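Local coordinates for protein porphyranase B (Zobellia galactanivorans, PDB 3JUU) that cleaves the sulfated red-algal polysaccharide porphyran at the linkages between beta-D-galactopyranose and alpha-L-galactopyranose-6-sulfate, at residues C137-G151 with F163-P177. Sequence-based numbering, arbitrary orientation.
With SO4 (sulfate ion), chain G.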
loop_
_atom_site.group_PDB
_atom_site.type_symbol
_atom_site.label_atom_id
_atom_site.label_comp_id
_atom_site.label_asym_id
_atom_site.label_seq_id
_atom_site.Cartn_x
_atom_site.Cartn_y
_atom_site.Cartn_z
ATOM N N CYS A 137 -15.340 -16.480 -11.992
ATOM C CA CYS A 137 -14.000 -15.965 -12.378
ATOM C C CYS A 137 -13.464 -14.802 -11.497
ATOM O O CYS A 137 -12.241 -14.555 -11.496
ATOM C CB CYS A 137 -14.042 -15.531 -13.842
ATOM S SG CYS A 137 -14.192 -17.006 -14.955
ATOM N N ASP A 138 -14.334 -14.137 -10.751
ATOM C CA ASP A 138 -13.893 -13.079 -9.812
ATOM C C ASP A 138 -13.067 -13.570 -8.647
ATOM O O ASP A 138 -12.544 -12.769 -7.892
ATOM C CB ASP A 138 -15.064 -12.269 -9.277
ATOM C CG ASP A 138 -15.783 -11.436 -10.374
ATOM O OD1 ASP A 138 -15.258 -11.259 -11.509
ATOM O OD2 ASP A 138 -16.847 -10.965 -10.015
ATOM N N LYS A 139 -12.872 -14.892 -8.523
ATOM C CA LYS A 139 -11.962 -15.455 -7.518
ATOM C C LYS A 139 -10.493 -15.205 -7.892
ATOM O O LYS A 139 -9.602 -15.426 -7.075
ATOM C CB LYS A 139 -12.207 -17.000 -7.386
ATOM C CG LYS A 139 -13.584 -17.357 -6.709
ATOM C CD LYS A 139 -13.688 -18.922 -6.522
ATOM C CE LYS A 139 -15.109 -19.392 -6.597
ATOM N NZ LYS A 139 -15.897 -18.800 -5.403
ATOM N N ARG A 140 -10.217 -14.836 -9.144
ATOM C CA ARG A 140 -8.846 -14.476 -9.589
ATOM C C ARG A 140 -8.450 -13.236 -8.765
ATOM O O ARG A 140 -9.296 -12.545 -8.230
ATOM C CB ARG A 140 -8.829 -14.100 -11.085
ATOM C CG ARG A 140 -9.696 -12.881 -11.385
ATOM C CD ARG A 140 -9.935 -12.785 -12.921
ATOM N NE ARG A 140 -10.894 -11.724 -13.258
ATOM C CZ ARG A 140 -10.618 -10.433 -13.499
ATOM N NH1 ARG A 140 -9.397 -9.957 -13.479
ATOM N NH2 ARG A 140 -11.616 -9.594 -13.757
ATOM N N THR A 141 -7.136 -13.008 -8.660
ATOM C CA THR A 141 -6.592 -11.893 -7.894
ATOM C C THR A 141 -6.272 -10.737 -8.809
ATOM O O THR A 141 -5.669 -10.943 -9.879
ATOM C CB THR A 141 -5.298 -12.343 -7.218
ATOM O OG1 THR A 141 -5.665 -13.389 -6.304
ATOM C CG2 THR A 141 -4.675 -11.167 -6.401
ATOM N N THR A 142 -6.574 -9.537 -8.344
ATOM C CA THR A 142 -6.173 -8.327 -9.011
ATOM C C THR A 142 -5.569 -7.515 -7.850
ATOM O O THR A 142 -6.158 -7.343 -6.816
ATOM C CB THR A 142 -7.381 -7.520 -9.632
ATOM O OG1 THR A 142 -8.351 -7.191 -8.610
ATOM C CG2 THR A 142 -8.063 -8.276 -10.715
ATOM N N GLU A 143 -4.328 -7.066 -8.035
ATOM C CA GLU A 143 -3.643 -6.255 -7.011
ATOM C C GLU A 143 -3.134 -5.019 -7.699
ATOM O O GLU A 143 -2.478 -5.117 -8.733
ATOM C CB GLU A 143 -2.452 -7.081 -6.441
ATOM C CG GLU A 143 -1.619 -6.256 -5.401
ATOM C CD GLU A 143 -0.422 -7.090 -4.893
ATOM O OE1 GLU A 143 -0.348 -8.329 -5.138
ATOM O OE2 GLU A 143 0.475 -6.473 -4.272
ATOM N N LEU A 144 -3.414 -3.859 -7.091
ATOM C CA LEU A 144 -3.000 -2.543 -7.627
ATOM C C LEU A 144 -2.092 -1.879 -6.538
ATOM O O LEU A 144 -2.545 -1.386 -5.527
ATOM C CB LEU A 144 -4.292 -1.702 -7.922
ATOM C CG LEU A 144 -4.144 -0.480 -8.877
ATOM C CD1 LEU A 144 -5.470 0.255 -8.991
ATOM C CD2 LEU A 144 -3.007 0.477 -8.422
ATOM N N ASP A 145 -0.784 -1.916 -6.774
ATOM C CA ASP A 145 0.212 -1.311 -5.847
ATOM C C ASP A 145 0.488 0.144 -6.192
ATOM O O ASP A 145 0.962 0.466 -7.297
ATOM C CB ASP A 145 1.504 -2.145 -5.931
ATOM C CG ASP A 145 1.228 -3.607 -5.613
ATOM O OD1 ASP A 145 0.737 -3.884 -4.481
ATOM O OD2 ASP A 145 1.417 -4.456 -6.502
ATOM N N ILE A 146 0.207 1.028 -5.239
ATOM C CA ILE A 146 0.290 2.424 -5.531
ATOM C C ILE A 146 1.698 2.869 -5.188
ATOM O O ILE A 146 2.399 3.534 -5.996
ATOM C CB ILE A 146 -0.808 3.221 -4.770
ATOM C CG1 ILE A 146 -2.138 2.661 -5.116
ATOM C CG2 ILE A 146 -0.660 4.780 -5.024
ATOM C CD1 ILE A 146 -3.176 2.986 -4.159
ATOM N N GLN A 147 2.178 2.487 -3.974
ATOM C CA GLN A 147 3.573 2.710 -3.674
ATOM C C GLN A 147 4.097 1.527 -2.846
ATOM O O GLN A 147 3.439 1.073 -1.889
ATOM C CB GLN A 147 3.779 4.045 -2.897
ATOM C CG GLN A 147 5.111 4.264 -2.197
ATOM C CD GLN A 147 6.319 4.343 -3.145
ATOM O OE1 GLN A 147 6.316 3.692 -4.197
ATOM N NE2 GLN A 147 7.357 5.140 -2.788
ATOM N N GLU A 148 5.266 1.028 -3.209
ATOM C CA GLU A 148 5.992 0.084 -2.336
ATOM C C GLU A 148 7.399 0.636 -2.223
ATOM O O GLU A 148 7.988 1.077 -3.205
ATOM C CB GLU A 148 6.055 -1.335 -2.915
ATOM C CG GLU A 148 4.691 -2.005 -2.966
ATOM C CD GLU A 148 4.759 -3.364 -3.571
ATOM O OE1 GLU A 148 5.199 -4.280 -2.811
ATOM O OE2 GLU A 148 4.379 -3.485 -4.778
ATOM N N SER A 149 7.900 0.682 -0.999
ATOM C CA SER A 149 9.221 1.282 -0.749
ATOM C C SER A 149 9.902 0.435 0.309
ATOM O O SER A 149 9.222 -0.320 1.021
ATOM C CB SER A 149 9.025 2.762 -0.223
ATOM O OG SER A 149 10.353 3.334 -0.120
ATOM N N VAL A 150 11.233 0.528 0.377
ATOM C CA VAL A 150 11.949 0.186 1.635
ATOM C C VAL A 150 12.838 1.381 1.999
ATOM O O VAL A 150 13.137 2.254 1.128
ATOM C CB VAL A 150 12.840 -1.115 1.479
ATOM C CG1 VAL A 150 11.975 -2.334 1.153
ATOM C CG2 VAL A 150 14.027 -0.949 0.435
ATOM N N GLY A 151 13.331 1.397 3.240
ATOM C CA GLY A 151 14.161 2.511 3.684
ATOM C C GLY A 151 15.648 2.152 3.646
ATOM O O GLY A 151 16.474 3.066 3.693
ATOM N N PHE A 163 15.468 1.490 -5.092
ATOM C CA PHE A 163 14.115 1.216 -4.613
ATOM C C PHE A 163 13.658 2.158 -3.480
ATOM O O PHE A 163 12.438 2.296 -3.266
ATOM C CB PHE A 163 13.983 -0.270 -4.186
ATOM C CG PHE A 163 12.594 -0.789 -4.203
ATOM C CD1 PHE A 163 12.038 -1.202 -5.425
ATOM C CD2 PHE A 163 11.809 -0.888 -3.041
ATOM C CE1 PHE A 163 10.741 -1.694 -5.494
ATOM C CE2 PHE A 163 10.521 -1.387 -3.112
ATOM C CZ PHE A 163 9.982 -1.780 -4.344
ATOM N N ASP A 164 14.607 2.742 -2.753
ATOM C CA ASP A 164 14.324 3.631 -1.636
ATOM C C ASP A 164 14.130 5.104 -2.040
ATOM O O ASP A 164 13.996 5.984 -1.158
ATOM C CB ASP A 164 15.500 3.541 -0.616
ATOM C CG ASP A 164 16.886 3.971 -1.207
ATOM O OD1 ASP A 164 17.051 4.073 -2.443
ATOM O OD2 ASP A 164 17.824 4.126 -0.391
ATOM N N GLN A 165 14.208 5.406 -3.336
ATOM C CA GLN A 165 14.053 6.792 -3.769
ATOM C C GLN A 165 13.129 6.918 -4.979
ATOM O O GLN A 165 13.240 7.875 -5.687
ATOM C CB GLN A 165 15.403 7.444 -4.035
ATOM C CG GLN A 165 16.292 6.674 -4.972
ATOM C CD GLN A 165 17.713 7.261 -4.945
ATOM O OE1 GLN A 165 18.287 7.450 -3.879
ATOM N NE2 GLN A 165 18.226 7.623 -6.099
ATOM N N THR A 166 12.223 5.962 -5.161
ATOM C CA THR A 166 11.326 5.971 -6.288
ATOM C C THR A 166 9.875 5.727 -5.827
ATOM O O THR A 166 9.619 5.134 -4.767
ATOM C CB THR A 166 11.792 4.916 -7.323
ATOM O OG1 THR A 166 12.087 3.726 -6.612
ATOM C CG2 THR A 166 13.163 5.326 -7.978
ATOM N N MET A 167 8.920 6.145 -6.640
ATOM C CA MET A 167 7.563 5.585 -6.530
ATOM C C MET A 167 7.510 4.333 -7.400
ATOM O O MET A 167 7.684 4.379 -8.621
ATOM C CB MET A 167 6.505 6.608 -7.019
ATOM C CG MET A 167 5.082 6.100 -6.767
ATOM S SD MET A 167 3.946 7.428 -7.362
ATOM C CE MET A 167 2.372 6.634 -7.226
ATOM N N ASN A 168 7.285 3.195 -6.767
ATOM C CA ASN A 168 7.315 1.904 -7.393
ATOM C C ASN A 168 5.882 1.440 -7.378
ATOM O O ASN A 168 5.354 1.120 -6.290
ATOM C CB ASN A 168 8.136 0.988 -6.454
ATOM C CG ASN A 168 9.553 1.444 -6.392
ATOM O OD1 ASN A 168 10.167 1.626 -7.426
ATOM N ND2 ASN A 168 10.040 1.729 -5.196
ATOM N N SER A 169 5.237 1.431 -8.565
ATOM C CA SER A 169 3.805 1.089 -8.656
ATOM C C SER A 169 3.677 -0.148 -9.498
ATOM O O SER A 169 4.652 -0.546 -10.231
ATOM C CB SER A 169 3.029 2.211 -9.346
ATOM O OG SER A 169 3.225 3.467 -8.628
ATOM N N ASN A 170 2.575 -0.861 -9.334
ATOM C CA ASN A 170 2.444 -2.146 -10.038
ATOM C C ASN A 170 1.017 -2.569 -10.199
ATOM O O ASN A 170 0.094 -2.036 -9.542
ATOM C CB ASN A 170 3.282 -3.248 -9.307
ATOM C CG ASN A 170 3.915 -4.267 -10.282
ATOM O OD1 ASN A 170 3.327 -4.584 -11.318
ATOM N ND2 ASN A 170 5.073 -4.816 -9.917
ATOM N N THR A 171 0.780 -3.505 -11.125
ATOM C CA THR A 171 -0.609 -4.070 -11.278
ATOM C C THR A 171 -0.379 -5.558 -11.534
ATOM O O THR A 171 0.483 -5.915 -12.327
ATOM C CB THR A 171 -1.437 -3.416 -12.463
ATOM O OG1 THR A 171 -0.665 -3.540 -13.671
ATOM C CG2 THR A 171 -1.738 -1.811 -12.213
ATOM N N HIS A 172 -1.075 -6.428 -10.825
ATOM C CA HIS A 172 -0.843 -7.846 -10.940
ATOM C C HIS A 172 -2.140 -8.558 -11.223
ATOM O O HIS A 172 -3.155 -8.228 -10.612
ATOM C CB HIS A 172 -0.337 -8.452 -9.612
ATOM C CG HIS A 172 0.952 -7.869 -9.147
ATOM N ND1 HIS A 172 2.156 -8.180 -9.747
ATOM C CD2 HIS A 172 1.233 -6.949 -8.188
ATOM C CE1 HIS A 172 3.132 -7.558 -9.110
ATOM N NE2 HIS A 172 2.600 -6.802 -8.166
ATOM N N SER A 173 -2.043 -9.599 -12.053
ATOM C CA SER A 173 -3.158 -10.528 -12.246
ATOM C C SER A 173 -2.577 -11.917 -11.945
ATOM O O SER A 173 -1.559 -12.329 -12.532
ATOM C CB SER A 173 -3.651 -10.447 -13.704
ATOM O OG SER A 173 -4.456 -11.613 -13.965
ATOM N N ARG A 174 -3.210 -12.667 -11.052
ATOM C CA ARG A 174 -2.736 -14.032 -10.726
ATOM C C ARG A 174 -3.823 -14.905 -10.142
ATOM O O ARG A 174 -4.980 -14.413 -9.989
ATOM C CB ARG A 174 -1.549 -14.013 -9.768
ATOM C CG ARG A 174 -1.870 -13.266 -8.398
ATOM C CD ARG A 174 -0.692 -13.402 -7.392
ATOM N NE ARG A 174 -1.050 -12.719 -6.157
ATOM C CZ ARG A 174 -0.951 -11.407 -5.981
ATOM N NH1 ARG A 174 -0.442 -10.600 -6.938
ATOM N NH2 ARG A 174 -1.354 -10.910 -4.843
ATOM N N ASN A 175 -3.481 -16.163 -9.750
ATOM C CA ASN A 175 -4.525 -17.045 -9.141
ATOM C C ASN A 175 -5.766 -17.220 -10.025
ATOM O O ASN A 175 -6.949 -17.261 -9.567
ATOM C CB ASN A 175 -4.935 -16.581 -7.738
ATOM C CG ASN A 175 -3.787 -16.488 -6.796
ATOM O OD1 ASN A 175 -2.869 -17.306 -6.857
ATOM N ND2 ASN A 175 -3.781 -15.435 -5.947
ATOM N N ILE A 176 -5.563 -17.320 -11.337
ATOM C CA ILE A 176 -6.743 -17.284 -12.185
ATOM C C ILE A 176 -7.367 -18.712 -12.287
ATOM O O ILE A 176 -6.623 -19.686 -12.591
ATOM C CB ILE A 176 -6.384 -16.780 -13.597
ATOM C CG1 ILE A 176 -5.901 -15.319 -13.529
ATOM C CG2 ILE A 176 -7.553 -16.947 -14.621
ATOM C CD1 ILE A 176 -4.868 -15.172 -14.575
ATOM N N PRO A 177 -8.692 -18.847 -12.026
ATOM C CA PRO A 177 -9.297 -20.198 -12.102
ATOM C C PRO A 177 -9.201 -20.778 -13.510
ATOM O O PRO A 177 -9.398 -20.063 -14.502
ATOM C CB PRO A 177 -10.781 -19.964 -11.771
ATOM C CG PRO A 177 -10.751 -18.679 -10.916
ATOM C CD PRO A 177 -9.651 -17.842 -11.527
HETATM S S SO4 G . -2.226 -13.888 -2.754
HETATM O O1 SO4 G . -1.256 -13.956 -1.717
HETATM O O2 SO4 G . -2.801 -12.560 -2.892
HETATM O O3 SO4 G . -1.598 -14.435 -3.968
HETATM O O4 SO4 G . -3.403 -14.559 -2.248
HETATM O O HOH W 1 -6.812 -11.261 -12.484
HETATM O O HOH W 2 4.878 -1.582 -6.616
HETATM O O HOH W 3 4.214 -5.738 -5.961
HETATM O O HOH W 4 10.988 4.350 -2.490
HETATM O O HOH W 5 13.126 5.200 1.444
HETATM O O HOH W 6 18.511 4.072 2.107
#
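Arg-174 and Glu-143 meet on the catalytic face of the GH16 jelly roll, where strand 166-174 runs antiparallel to strand 141-150, which carries the probable nucleophile Glu-143 and proton donor Glu-148 on either side of a classic beta bulge in which Ile-146 and Gln-147 both face Phe-125. Arg-174 CB leaves the strand on Glu-143's face; a chi1 of 58° tucks CG between its own N and C atoms, 3.7 Å from Thr-141 CB, and turns the extended chain over Thr-141, whose CG2 sits over one guanidinium face. CD lies 3.7 Å from O3 of a sulfate ion, probably from the crystallisation liquor; NE donates to this O3 at 2.8 Å, as does Asn-175 ND2, and NH2 is shared between sulfate O2 and Glu-143 OE1. NH1 and NH2 both grip OE1, from opposite faces of a carboxylate turned 85° against the guanidinium. With alanine in its place, Glu-143 OE1 would probably lose both guanidinium donors. His-172 lies beside Glu-143, its ring edge toward Asp-145, CD2 3.0 Å from OD2. From the bulge itself, Gln-147 OE1 accepts from Asn-168 N and NE2 donates to Thr-166 O. Asn-168 ND2, poised over the Phe-163 ring centre, donates to Glu-148 O at 2.9 Å, nearly in line with the carbonyl bond.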